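Local coordinates for protein ribokinase (Cryptococcus neoformans var. grubii serotype A, PDB 6XK2) that probably phosphorylates D-ribose at O-5, using ATP and magnesium, to give D-ribose 5-phosphate and ADP, at residues V59-G64 against E319-L324; N171-L176 against E196-D201; L189-V194 against G242-L247; L305-I310 against N325-R330. All coordinates share one frame; numbering follows the deposited sequence.

Contact 1 of 4, residues V59-G64 against E319-L324; sequences VARAGG and ESVPTL
R61, in the last turn of helix 51-61, crosses the V321-T323 loop obliquely in a mixed polar and apolar contact that joins the end of this helix to the connection between helices 297-312 and 324-330. The aliphatic part of the arginine is used first: CB meets V321 CG1 at 3.8 Å and P322 O at 3.4 Å, and CD touches T323 CG2 at 3.7 Å. A bend at chi2 (-77°) brings NE to V321 O at 3.3 Å. This long hydrogen bond lies in the guanidinium plane, at its edge, while NE stands 30° out of the plane of the V321 carbonyl. At the backbone of the same arginine, L324 N donates to R61 O at 2.9 Å. The C-terminus of one helix thus meets the start of another: helix 51-61 ends in a Schellman motif, with G63 at positive phi and G63 N and G64 N bonded back to A60 O and V59 O, while T323 is the N-cap of helix 324-330, its OG1 bonded to A326 N. L324 CD2 packs on A62 O at 3.4 Å. Helix 279-292 packs on V321 through C282 and Y286, and Y286 OH bonds P322 O. S320, a predicted potassium ligand, has OG bonded to G316 O and A317 O.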
loop_
_atom_site.group_PDB
_atom_site.type_symbol
_atom_site.label_atom_id
_atom_site.label_comp_id
_atom_site.label_asym_id
_atom_site.label_seq_id
_atom_site.Cartn_x
_atom_site.Cartn_y
_atom_site.Cartn_z
ATOM N N VAL A 59 -23.639 -14.715 -2.465
ATOM C CA VAL A 59 -25.013 -14.995 -2.906
ATOM C C VAL A 59 -25.013 -16.027 -4.028
ATOM O O VAL A 59 -25.732 -17.033 -3.974
ATOM C CB VAL A 59 -25.733 -13.708 -3.363
ATOM C CG1 VAL A 59 -27.108 -14.062 -3.919
ATOM C CG2 VAL A 59 -25.879 -12.689 -2.235
ATOM N N ALA A 60 -24.180 -15.809 -5.048
ATOM C CA ALA A 60 -24.112 -16.749 -6.164
ATOM C C ALA A 60 -23.646 -18.125 -5.701
ATOM O O ALA A 60 -24.201 -19.143 -6.131
ATOM C CB ALA A 60 -23.191 -16.210 -7.262
ATOM N N ARG A 61 -22.616 -18.176 -4.844
ATOM C CA ARG A 61 -22.141 -19.450 -4.304
ATOM C C ARG A 61 -23.244 -20.172 -3.539
ATOM O O ARG A 61 -23.356 -21.404 -3.603
ATOM C CB ARG A 61 -20.932 -19.225 -3.380
ATOM C CG ARG A 61 -19.581 -19.119 -4.067
ATOM C CD ARG A 61 -19.098 -20.473 -4.452
ATOM N NE ARG A 61 -17.694 -20.450 -4.816
ATOM C CZ ARG A 61 -17.244 -20.455 -6.068
ATOM N NH1 ARG A 61 -18.096 -20.488 -7.090
ATOM N NH2 ARG A 61 -15.935 -20.439 -6.294
ATOM N N ALA A 62 -24.068 -19.422 -2.813
ATOM C CA ALA A 62 -25.175 -19.986 -2.051
ATOM C C ALA A 62 -26.368 -20.355 -2.928
ATOM O O ALA A 62 -27.382 -20.835 -2.407
ATOM C CB ALA A 62 -25.599 -19.003 -0.957
ATOM N N GLY A 63 -26.291 -20.112 -4.234
ATOM C CA GLY A 63 -27.308 -20.572 -5.153
ATOM C C GLY A 63 -28.356 -19.562 -5.544
ATOM O O GLY A 63 -29.347 -19.942 -6.175
ATOM N N GLY A 64 -28.183 -18.302 -5.188
ATOM C CA GLY A 64 -29.161 -17.297 -5.518
ATOM C C GLY A 64 -28.889 -16.603 -6.842
ATOM O O GLY A 64 -27.755 -16.520 -7.319
ATOM N N GLU A 319 -12.437 -16.611 -2.793
ATOM C CA GLU A 319 -12.042 -17.990 -3.047
ATOM C C GLU A 319 -12.306 -18.910 -1.863
ATOM O O GLU A 319 -12.371 -20.130 -2.043
ATOM C CB GLU A 319 -10.561 -18.059 -3.420
ATOM C CG GLU A 319 -10.154 -17.064 -4.482
ATOM C CD GLU A 319 -9.355 -15.900 -3.925
ATOM O OE1 GLU A 319 -8.269 -15.631 -4.487
ATOM O OE2 GLU A 319 -9.800 -15.258 -2.936
ATOM N N SER A 320 -12.465 -18.374 -0.663
ATOM C CA SER A 320 -12.769 -19.250 0.455
ATOM C C SER A 320 -14.270 -19.496 0.632
ATOM O O SER A 320 -14.647 -20.370 1.424
ATOM C CB SER A 320 -12.150 -18.699 1.743
ATOM O OG SER A 320 -12.838 -17.556 2.206
ATOM N N VAL A 321 -15.128 -18.736 -0.048
ATOM C CA VAL A 321 -16.582 -18.880 0.078
ATOM C C VAL A 321 -17.020 -20.221 -0.503
ATOM O O VAL A 321 -16.790 -20.494 -1.688
ATOM C CB VAL A 321 -17.341 -17.738 -0.619
ATOM C CG1 VAL A 321 -18.818 -17.980 -0.509
ATOM C CG2 VAL A 321 -16.985 -16.392 -0.017
ATOM N N PRO A 322 -17.670 -21.075 0.274
ATOM C CA PRO A 322 -18.033 -22.396 -0.233
ATOM C C PRO A 322 -19.279 -22.359 -1.108
ATOM O O PRO A 322 -20.153 -21.497 -0.974
ATOM C CB PRO A 322 -18.299 -23.186 1.051
ATOM C CG PRO A 322 -18.866 -22.151 1.967
ATOM C CD PRO A 322 -18.101 -20.880 1.666
ATOM N N THR A 323 -19.365 -23.336 -1.998
ATOM C CA THR A 323 -20.596 -23.540 -2.734
ATOM C C THR A 323 -21.658 -24.109 -1.809
ATOM O O THR A 323 -21.361 -24.675 -0.753
ATOM C CB THR A 323 -20.396 -24.512 -3.881
ATOM O OG1 THR A 323 -20.231 -25.828 -3.326
ATOM C CG2 THR A 323 -19.181 -24.123 -4.701
ATOM N N LEU A 324 -22.916 -23.954 -2.225
ATOM C CA LEU A 324 -24.020 -24.513 -1.458
ATOM C C LEU A 324 -23.847 -26.008 -1.234
ATOM O O LEU A 324 -24.081 -26.494 -0.122
ATOM C CB LEU A 324 -25.340 -24.214 -2.161
ATOM C CG LEU A 324 -26.638 -24.652 -1.482
ATOM C CD1 LEU A 324 -26.762 -24.022 -0.113
ATOM C CD2 LEU A 324 -27.815 -24.252 -2.353
#

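Contact 2 of 4, residues N171-L176 against E196-D201; sequences NPSPML and EGELGD
M175 reaches from the loop after strand 167-170 to one side of helix 196-205 and makes the apolar part of this contact. Its chain folds at chi2 and chi3 (49° and 63°), bringing CE to 3.5 Å from both CB and CG of E198; M175 CG sits 3.6 Å from D201 CB, and the carboxylate oxygen D201 OD2 lies beside CE.

The polar part passes through water. N171 ND2 gives a hydrogen bond of 3.0 Å to a water within 2.7 Å of E198 OE1, which bridges the two groups; the amide and carboxylate planes are turned 71° apart. I193 O at ND2 and Q55 NE2 at OD1 fix the amide. P172 is the centre of an inverse gamma turn, and S173 CB comes near E198 OE2.

N195 to E198 reads as the NXXE motif, associated in relatives with magnesium and phosphate binding, and N195 OD1 bonds E198 N. With no direct hydrogen bond across the contact, methionine packing and a water hold E198 at the nucleotide site, next to the ADP-binding N195.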
loop_
_atom_site.group_PDB
_atom_site.type_symbol
_atom_site.label_atom_id
_atom_site.label_comp_id
_atom_site.label_asym_id
_atom_site.label_seq_id
_atom_site.Cartn_x
_atom_site.Cartn_y
_atom_site.Cartn_z
ATOM N N ASN A 171 -25.472 -3.238 4.953
ATOM C CA ASN A 171 -24.266 -3.506 5.744
ATOM C C ASN A 171 -23.451 -2.221 5.744
ATOM O O ASN A 171 -22.769 -1.914 4.752
ATOM C CB ASN A 171 -23.473 -4.682 5.166
ATOM C CG ASN A 171 -22.187 -4.978 5.937
ATOM O OD1 ASN A 171 -21.134 -5.236 5.348
ATOM N ND2 ASN A 171 -22.267 -4.925 7.258
ATOM N N PRO A 172 -23.502 -1.421 6.810
ATOM C CA PRO A 172 -22.902 -0.062 6.747
ATOM C C PRO A 172 -21.378 -0.071 6.875
ATOM O O PRO A 172 -20.779 0.275 7.882
ATOM C CB PRO A 172 -23.589 0.659 7.912
ATOM C CG PRO A 172 -23.842 -0.431 8.912
ATOM C CD PRO A 172 -24.155 -1.680 8.105
ATOM N N SER A 173 -20.722 -0.460 5.787
ATOM C CA SER A 173 -19.281 -0.673 5.777
ATOM C C SER A 173 -18.672 0.042 4.580
ATOM O O SER A 173 -19.046 -0.253 3.426
ATOM C CB SER A 173 -18.983 -2.170 5.741
ATOM O OG SER A 173 -17.590 -2.415 5.774
ATOM N N PRO A 174 -17.752 0.994 4.786
ATOM C CA PRO A 174 -17.357 1.486 6.106
ATOM C C PRO A 174 -18.454 2.334 6.754
ATOM O O PRO A 174 -19.454 2.668 6.093
ATOM C CB PRO A 174 -16.116 2.325 5.807
ATOM C CG PRO A 174 -16.343 2.823 4.435
ATOM C CD PRO A 174 -17.029 1.693 3.709
ATOM N N MET A 175 -18.274 2.634 8.041
ATOM C CA MET A 175 -19.301 3.321 8.808
ATOM C C MET A 175 -19.591 4.699 8.227
ATOM O O MET A 175 -18.680 5.423 7.811
ATOM C CB MET A 175 -18.869 3.445 10.266
ATOM C CG MET A 175 -19.931 4.037 11.162
ATOM S SD MET A 175 -21.520 3.218 10.927
ATOM C CE MET A 175 -21.139 1.558 11.449
ATOM N N LEU A 176 -20.875 5.058 8.222
ATOM C CA LEU A 176 -21.343 6.376 7.820
ATOM C C LEU A 176 -21.051 7.396 8.917
ATOM O O LEU A 176 -20.846 7.057 10.083
ATOM C CB LEU A 176 -22.844 6.357 7.535
ATOM C CG LEU A 176 -23.415 5.676 6.288
ATOM C CD1 LEU A 176 -23.300 4.164 6.347
ATOM C CD2 LEU A 176 -24.867 6.071 6.112
ATOM N N GLU A 196 -20.198 -5.976 16.239
ATOM C CA GLU A 196 -20.445 -5.269 17.492
ATOM C C GLU A 196 -19.900 -3.846 17.450
ATOM O O GLU A 196 -20.509 -2.939 18.027
ATOM C CB GLU A 196 -19.881 -6.050 18.693
ATOM C CG GLU A 196 -18.361 -6.144 18.808
ATOM C CD GLU A 196 -17.788 -7.378 18.117
ATOM O OE1 GLU A 196 -18.393 -7.859 17.127
ATOM O OE2 GLU A 196 -16.726 -7.867 18.572
ATOM N N GLY A 197 -18.788 -3.619 16.749
ATOM C CA GLY A 197 -18.249 -2.273 16.670
ATOM C C GLY A 197 -19.153 -1.342 15.887
ATOM O O GLY A 197 -19.329 -0.175 16.246
ATOM N N GLU A 198 -19.730 -1.841 14.799
ATOM C CA GLU A 198 -20.640 -1.028 14.005
ATOM C C GLU A 198 -21.940 -0.759 14.755
ATOM O O GLU A 198 -22.495 0.346 14.682
ATOM C CB GLU A 198 -20.892 -1.725 12.676
ATOM C CG GLU A 198 -19.693 -1.626 11.754
ATOM C CD GLU A 198 -19.671 -2.698 10.686
ATOM O OE1 GLU A 198 -20.445 -3.685 10.792
ATOM O OE2 GLU A 198 -18.873 -2.536 9.733
ATOM N N LEU A 199 -22.433 -1.758 15.490
ATOM C CA LEU A 199 -23.575 -1.539 16.370
ATOM C C LEU A 199 -23.310 -0.387 17.326
ATOM O O LEU A 199 -24.204 0.421 17.600
ATOM C CB LEU A 199 -23.883 -2.817 17.150
ATOM C CG LEU A 199 -24.939 -2.740 18.253
ATOM C CD1 LEU A 199 -26.306 -2.392 17.690
ATOM C CD2 LEU A 199 -24.976 -4.054 19.012
ATOM N N GLY A 200 -22.078 -0.280 17.819
ATOM C CA GLY A 200 -21.740 0.824 18.701
ATOM C C GLY A 200 -21.745 2.168 17.995
ATOM O O GLY A 200 -22.135 3.180 18.582
ATOM N N ASP A 201 -21.330 2.195 16.724
ATOM C CA ASP A 201 -21.302 3.456 15.986
ATOM C C ASP A 201 -22.704 4.033 15.829
ATOM O O ASP A 201 -22.926 5.230 16.062
ATOM C CB ASP A 201 -20.653 3.259 14.614
ATOM C CG ASP A 201 -19.201 2.836 14.714
ATOM O OD1 ASP A 201 -18.538 3.242 15.691
ATOM O OD2 ASP A 201 -18.726 2.109 13.813
HETATM O O HOH W 1 -20.151 -5.818 9.227
#

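Contact 3 of 4, residues L189-V194 against G242-L247; sequences LSWLIV and GIICTL. With ADP (adenosine-5'-diphosphate), chain E.
I244 N donates to L192 O at 2.8 Å, almost straight (170° at the hydrogen), within a set of five backbone bonds joining parallel strands 191-194 and 242-246. The set runs from G242 N to S190 O, through L192 N to G242 O and V194 N to I244 O, to T246 N donating to V194 O at 2.9 Å. These are neighbouring strands in the central sheet of the ribokinase fold.

On the face bearing W191, I193 and I244, the indole lies over the backbone of G242: the glycine CA is 3.6 Å above the ring plane, toward the rim, in a CH-pi contact. W191 CZ3 meets I244 CG1 at 3.8 Å, and F287 of helix 279-292 stacks edge-to-face with W191. Helix 220-232 packs on the other face, against L192, I243 and C245.

At the strand end, chi1 of T246 (65°) turns OG1 to the phosphate side, where it donates to ADP O2A at 3.0 Å. The sheet backbone that fixes T246 therefore probably helps to position the nucleotide.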
loop_
_atom_site.group_PDB
_atom_site.type_symbol
_atom_site.label_atom_id
_atom_site.label_comp_id
_atom_site.label_asym_id
_atom_site.label_seq_id
_atom_site.Cartn_x
_atom_site.Cartn_y
_atom_site.Cartn_z
ATOM N N LEU A 189 -35.663 -0.297 5.243
ATOM C CA LEU A 189 -34.723 -1.397 5.406
ATOM C C LEU A 189 -35.433 -2.622 5.960
ATOM O O LEU A 189 -36.209 -2.513 6.917
ATOM C CB LEU A 189 -33.605 -0.964 6.341
ATOM C CG LEU A 189 -32.220 -1.460 6.039
ATOM C CD1 LEU A 189 -31.928 -1.221 4.560
ATOM C CD2 LEU A 189 -31.310 -0.655 6.951
ATOM N N SER A 190 -35.172 -3.784 5.368
ATOM C CA SER A 190 -35.646 -4.999 6.017
ATOM C C SER A 190 -34.658 -5.499 7.061
ATOM O O SER A 190 -35.068 -5.865 8.167
ATOM C CB SER A 190 -35.919 -6.100 4.984
ATOM O OG SER A 190 -36.892 -5.693 4.026
ATOM N N TRP A 191 -33.359 -5.469 6.742
ATOM C CA TRP A 191 -32.317 -6.049 7.580
ATOM C C TRP A 191 -31.095 -5.145 7.662
ATOM O O TRP A 191 -30.614 -4.627 6.650
ATOM C CB TRP A 191 -31.896 -7.418 7.054
ATOM C CG TRP A 191 -32.895 -8.459 7.324
ATOM C CD1 TRP A 191 -33.808 -8.954 6.447
ATOM C CD2 TRP A 191 -33.097 -9.163 8.559
ATOM N NE1 TRP A 191 -34.569 -9.917 7.056
ATOM C CE2 TRP A 191 -34.153 -10.068 8.352
ATOM C CE3 TRP A 191 -32.479 -9.121 9.814
ATOM C CZ2 TRP A 191 -34.610 -10.927 9.350
ATOM C CZ3 TRP A 191 -32.937 -9.971 10.806
ATOM C CH2 TRP A 191 -33.991 -10.865 10.566
ATOM N N LEU A 192 -30.593 -4.980 8.875
ATOM C CA LEU A 192 -29.330 -4.322 9.139
ATOM C C LEU A 192 -28.365 -5.402 9.616
ATOM O O LEU A 192 -28.678 -6.131 10.565
ATOM C CB LEU A 192 -29.504 -3.227 10.186
ATOM C CG LEU A 192 -28.240 -2.562 10.723
ATOM C CD1 LEU A 192 -27.675 -1.560 9.714
ATOM C CD2 LEU A 192 -28.496 -1.927 12.075
ATOM N N ILE A 193 -27.234 -5.548 8.925
ATOM C CA ILE A 193 -26.184 -6.480 9.320
ATOM C C ILE A 193 -24.948 -5.688 9.739
ATOM O O ILE A 193 -24.380 -4.932 8.940
ATOM C CB ILE A 193 -25.828 -7.461 8.196
ATOM C CG1 ILE A 193 -27.067 -8.183 7.684
ATOM C CG2 ILE A 193 -24.786 -8.471 8.702
ATOM C CD1 ILE A 193 -26.758 -9.099 6.510
ATOM N N VAL A 194 -24.498 -5.917 10.975
ATOM C CA VAL A 194 -23.379 -5.203 11.567
ATOM C C VAL A 194 -22.589 -6.158 12.454
ATOM O O VAL A 194 -23.063 -7.237 12.823
ATOM C CB VAL A 194 -23.835 -3.987 12.404
ATOM C CG1 VAL A 194 -24.372 -2.893 11.501
ATOM C CG2 VAL A 194 -24.856 -4.417 13.458
ATOM N N GLY A 242 -35.207 -5.623 11.047
ATOM C CA GLY A 242 -34.499 -6.688 11.741
ATOM C C GLY A 242 -32.996 -6.448 11.766
ATOM O O GLY A 242 -32.420 -5.833 10.868
ATOM N N ILE A 243 -32.347 -6.933 12.822
ATOM C CA ILE A 243 -30.944 -6.623 13.076
ATOM C C ILE A 243 -30.157 -7.907 13.273
ATOM O O ILE A 243 -30.565 -8.780 14.046
ATOM C CB ILE A 243 -30.770 -5.714 14.303
ATOM C CG1 ILE A 243 -31.591 -4.435 14.143
ATOM C CG2 ILE A 243 -29.297 -5.409 14.523
ATOM C CD1 ILE A 243 -31.815 -3.722 15.448
ATOM N N ILE A 244 -29.014 -8.008 12.603
ATOM C CA ILE A 244 -28.076 -9.098 12.827
ATOM C C ILE A 244 -26.745 -8.522 13.265
ATOM O O ILE A 244 -26.171 -7.678 12.567
ATOM C CB ILE A 244 -27.890 -9.948 11.570
ATOM C CG1 ILE A 244 -29.192 -10.660 11.264
ATOM C CG2 ILE A 244 -26.736 -10.934 11.784
ATOM C CD1 ILE A 244 -29.131 -11.349 9.990
ATOM N N CYS A 245 -26.244 -8.995 14.405
ATOM C CA CYS A 245 -24.933 -8.603 14.914
ATOM C C CYS A 245 -24.023 -9.825 14.924
ATOM O O CYS A 245 -24.232 -10.756 15.710
ATOM C CB CYS A 245 -25.037 -7.992 16.310
ATOM S SG CYS A 245 -23.482 -7.267 16.891
ATOM N N THR A 246 -23.019 -9.823 14.049
ATOM C CA THR A 246 -22.022 -10.889 14.039
ATOM C C THR A 246 -20.938 -10.616 15.076
ATOM O O THR A 246 -20.538 -9.469 15.296
ATOM C CB THR A 246 -21.390 -11.013 12.656
ATOM O OG1 THR A 246 -20.666 -9.814 12.377
ATOM C CG2 THR A 246 -22.448 -11.237 11.584
ATOM N N LEU A 247 -20.456 -11.679 15.717
ATOM C CA LEU A 247 -19.514 -11.537 16.822
ATOM C C LEU A 247 -18.249 -12.353 16.591
ATOM O O LEU A 247 -17.660 -12.871 17.544
ATOM C CB LEU A 247 -20.161 -11.938 18.149
ATOM C CG LEU A 247 -21.505 -11.281 18.446
ATOM C CD1 LEU A 247 -22.100 -11.891 19.688
ATOM C CD2 LEU A 247 -21.307 -9.793 18.607
HETATM P PB ADP E . -17.015 -9.169 10.211
HETATM O O1B ADP E . -16.690 -8.524 11.576
HETATM O O2B ADP E . -15.714 -9.262 9.329
HETATM O O3B ADP E . -18.144 -8.472 9.501
HETATM P PA ADP E . -17.117 -11.662 11.757
HETATM O O1A ADP E . -15.721 -11.495 12.257
HETATM O O2A ADP E . -18.161 -11.350 12.856
HETATM O O3A ADP E . -17.361 -10.697 10.512
HETATM O "O5'" ADP E . -17.408 -13.084 11.054
HETATM C "C5'" ADP E . -18.721 -13.503 10.624
HETATM C "C4'" ADP E . -18.931 -14.946 11.007
HETATM O "O4'" ADP E . -17.805 -15.744 10.584
HETATM C "C3'" ADP E . -19.044 -15.205 12.501
HETATM O "O3'" ADP E . -20.355 -14.923 12.969
HETATM C "C2'" ADP E . -18.674 -16.683 12.586
HETATM O "O2'" ADP E . -19.783 -17.516 12.272
HETATM C "C1'" ADP E . -17.561 -16.770 11.532
HETATM N N9 ADP E . -16.228 -16.567 12.092
HETATM C C8 ADP E . -15.508 -15.404 12.116
HETATM N N7 ADP E . -14.373 -15.490 12.775
HETATM C C5 ADP E . -14.348 -16.802 13.206
HETATM C C6 ADP E . -13.409 -17.536 13.961
HETATM N N6 ADP E . -12.274 -17.014 14.442
HETATM N N1 ADP E . -13.675 -18.838 14.205
HETATM C C2 ADP E . -14.806 -19.363 13.725
HETATM N N3 ADP E . -15.770 -18.774 13.010
HETATM C C4 ADP E . -15.477 -17.490 12.786
#

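Contact 4 of 4, residues L305-I310 against N325-R330; sequences LVACGI and NAVKER. With ADP (adenosine-5'-diphosphate), chain E.
R330 reaches from helix 324-330 across I310 of helix 297-312, and most of its side chain is used. CB rests against V306 CG1 at 3.6 Å. From CG to NE the chain is extended, and CD passes I310 CG1 at 3.9 Å. The two side chains slide past each other in opposite directions, which places I310 CG1 3.5 Å above the guanidinium plane, over its centre and 3.6 Å from R330 CZ. At the tip, NH1 donates to a water at 2.7 Å, and that water donates in turn to V306 O at 2.8 Å; NH2 forms a salt bridge with E313 OE1, outside the two segments. The arginine therefore bonds both the V306 carbonyl, through water, and a carboxylate, while its flat group lies on an isoleucine.

This is the packing of the short C-terminal helix 324-330 on helix 297-312 in the PfkB fold; the axes of segments 305-310 and 325-330 cross at 105° and come within 9.3 Å. V327 sits at the centre, with CG1 on V306 CG1 at 3.7 Å and CG2 on both CA and CB of A307. I310 CD1 reaches over the backbone of A326 and V327. Y286 of helix 279-292 touches A307 and V327. On another side of helix 297-312, L305 CD2 and C308 CB approach the ribose of ADP at its O2' and O4' atoms.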
loop_
_atom_site.group_PDB
_atom_site.type_symbol
_atom_site.label_atom_id
_atom_site.label_comp_id
_atom_site.label_asym_id
_atom_site.label_seq_id
_atom_site.Cartn_x
_atom_site.Cartn_y
_atom_site.Cartn_z
ATOM N N LEU A 305 -23.824 -19.923 9.218
ATOM C CA LEU A 305 -22.755 -20.248 10.148
ATOM C C LEU A 305 -21.879 -21.366 9.602
ATOM O O LEU A 305 -20.644 -21.286 9.684
ATOM C CB LEU A 305 -23.336 -20.623 11.508
ATOM C CG LEU A 305 -24.039 -19.446 12.194
ATOM C CD1 LEU A 305 -24.866 -19.904 13.394
ATOM C CD2 LEU A 305 -23.041 -18.368 12.602
ATOM N N VAL A 306 -22.492 -22.411 9.035
ATOM C CA VAL A 306 -21.698 -23.495 8.458
ATOM C C VAL A 306 -20.889 -22.989 7.273
ATOM O O VAL A 306 -19.707 -23.324 7.123
ATOM C CB VAL A 306 -22.600 -24.677 8.071
ATOM C CG1 VAL A 306 -21.843 -25.666 7.223
ATOM C CG2 VAL A 306 -23.098 -25.348 9.323
ATOM N N ALA A 307 -21.486 -22.130 6.446
ATOM C CA ALA A 307 -20.732 -21.562 5.338
ATOM C C ALA A 307 -19.526 -20.783 5.854
ATOM O O ALA A 307 -18.418 -20.915 5.320
ATOM C CB ALA A 307 -21.635 -20.671 4.486
ATOM N N CYS A 308 -19.713 -19.992 6.914
ATOM C CA CYS A 308 -18.619 -19.178 7.438
ATOM C C CYS A 308 -17.544 -20.020 8.118
ATOM O O CYS A 308 -16.358 -19.658 8.080
ATOM C CB CYS A 308 -19.161 -18.132 8.411
ATOM S SG CYS A 308 -20.139 -16.847 7.615
ATOM N N GLY A 309 -17.932 -21.137 8.738
ATOM C CA GLY A 309 -16.932 -22.041 9.273
ATOM C C GLY A 309 -15.997 -22.532 8.188
ATOM O O GLY A 309 -14.772 -22.502 8.343
ATOM N N ILE A 310 -16.563 -22.951 7.053
ATOM C CA ILE A 310 -15.735 -23.339 5.914
ATOM C C ILE A 310 -14.881 -22.165 5.465
ATOM O O ILE A 310 -13.686 -22.317 5.192
ATOM C CB ILE A 310 -16.610 -23.857 4.756
ATOM C CG1 ILE A 310 -17.401 -25.102 5.170
ATOM C CG2 ILE A 310 -15.743 -24.140 3.548
ATOM C CD1 ILE A 310 -18.395 -25.580 4.126
ATOM N N ASN A 325 -23.395 -26.749 -2.254
ATOM C CA ASN A 325 -23.200 -28.189 -2.077
ATOM C C ASN A 325 -22.145 -28.489 -1.022
ATOM O O ASN A 325 -22.317 -29.405 -0.213
ATOM C CB ASN A 325 -22.810 -28.864 -3.392
ATOM C CG ASN A 325 -23.988 -29.087 -4.311
ATOM O OD1 ASN A 325 -25.133 -29.218 -3.865
ATOM N ND2 ASN A 325 -23.713 -29.154 -5.612
ATOM N N ALA A 326 -21.045 -27.733 -1.018
ATOM C CA ALA A 326 -20.024 -27.913 0.007
ATOM C C ALA A 326 -20.592 -27.693 1.404
ATOM O O ALA A 326 -20.250 -28.419 2.345
ATOM C CB ALA A 326 -18.861 -26.964 -0.254
ATOM N N VAL A 327 -21.460 -26.691 1.555
ATOM C CA VAL A 327 -22.108 -26.431 2.836
ATOM C C VAL A 327 -23.063 -27.557 3.195
ATOM O O VAL A 327 -23.177 -27.945 4.365
ATOM C CB VAL A 327 -22.821 -25.071 2.807
ATOM C CG1 VAL A 327 -23.655 -24.874 4.072
ATOM C CG2 VAL A 327 -21.796 -23.958 2.649
ATOM N N LYS A 328 -23.777 -28.092 2.204
ATOM C CA LYS A 328 -24.736 -29.150 2.490
ATOM C C LYS A 328 -24.050 -30.395 3.023
ATOM O O LYS A 328 -24.613 -31.089 3.875
ATOM C CB LYS A 328 -25.549 -29.491 1.244
ATOM C CG LYS A 328 -26.644 -28.504 0.935
ATOM C CD LYS A 328 -27.283 -28.844 -0.394
ATOM C CE LYS A 328 -28.386 -27.866 -0.758
ATOM N NZ LYS A 328 -29.014 -28.241 -2.068
ATOM N N GLU A 329 -22.829 -30.678 2.560
ATOM C CA GLU A 329 -22.095 -31.847 3.040
ATOM C C GLU A 329 -21.856 -31.794 4.543
ATOM O O GLU A 329 -21.756 -32.841 5.191
ATOM C CB GLU A 329 -20.770 -31.978 2.295
ATOM C CG GLU A 329 -20.926 -32.247 0.813
ATOM C CD GLU A 329 -19.610 -32.153 0.068
ATOM O OE1 GLU A 329 -18.591 -32.670 0.589
ATOM O OE2 GLU A 329 -19.597 -31.544 -1.028
ATOM N N ARG A 330 -21.742 -30.595 5.111
ATOM C CA ARG A 330 -21.546 -30.448 6.548
ATOM C C ARG A 330 -22.846 -30.499 7.349
ATOM O O ARG A 330 -22.793 -30.775 8.551
ATOM C CB ARG A 330 -20.817 -29.147 6.856
ATOM C CG ARG A 330 -19.378 -29.184 6.456
ATOM C CD ARG A 330 -18.580 -28.175 7.223
ATOM N NE ARG A 330 -17.175 -28.274 6.867
ATOM C CZ ARG A 330 -16.212 -27.578 7.451
ATOM N NH1 ARG A 330 -16.513 -26.737 8.435
ATOM N NH2 ARG A 330 -14.953 -27.730 7.058
HETATM P PB ADP E . -17.015 -9.169 10.211
HETATM O O1B ADP E . -16.690 -8.524 11.576
HETATM O O2B ADP E . -15.714 -9.262 9.329
HETATM O O3B ADP E . -18.144 -8.472 9.501
HETATM P PA ADP E . -17.117 -11.662 11.757
HETATM O O1A ADP E . -15.721 -11.495 12.257
HETATM O O2A ADP E . -18.161 -11.350 12.856
HETATM O O3A ADP E . -17.361 -10.697 10.512
HETATM O "O5'" ADP E . -17.408 -13.084 11.054
HETATM C "C5'" ADP E . -18.721 -13.503 10.624
HETATM C "C4'" ADP E . -18.931 -14.946 11.007
HETATM O "O4'" ADP E . -17.805 -15.744 10.584
HETATM C "C3'" ADP E . -19.044 -15.205 12.501
HETATM O "O3'" ADP E . -20.355 -14.923 12.969
HETATM C "C2'" ADP E . -18.674 -16.683 12.586
HETATM O "O2'" ADP E . -19.783 -17.516 12.272
HETATM C "C1'" ADP E . -17.561 -16.770 11.532
HETATM N N9 ADP E . -16.228 -16.567 12.092
HETATM C C8 ADP E . -15.508 -15.404 12.116
HETATM N N7 ADP E . -14.373 -15.490 12.775
HETATM C C5 ADP E . -14.348 -16.802 13.206
HETATM C C6 ADP E . -13.409 -17.536 13.961
HETATM N N6 ADP E . -12.274 -17.014 14.442
HETATM N N1 ADP E . -13.675 -18.838 14.205
HETATM C C2 ADP E . -14.806 -19.363 13.725
HETATM N N3 ADP E . -15.770 -18.774 13.010
HETATM C C4 ADP E . -15.477 -17.490 12.786
HETATM O O HOH W 2 -18.879 -25.468 8.808
#

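Contacts 1 and 4 adjoin, their centres about 10 Å apart: P322 of contact 1 inserts between the two helices of contact 4, with CG 3.5 Å from V327 CG2 and CB 3.7 Å from I310 CG2. Contacts 2 and 3 are equally close and share the chain passing from strand 191-195 into helix 196-205; P172 CD also packs 3.4 Å from I193 O. Contacts 3 and 4 both touch ADP, one at a phosphate and the other at the ribose, though their centres are about 21 Å apart. The side chain of E198 in contact 2 is about 5 Å from the nucleotide, that of P322 in contact 1 about 10 Å. Contacts 1 and 2, about 24 Å apart between centres, lie on opposite sides of the chain's centre.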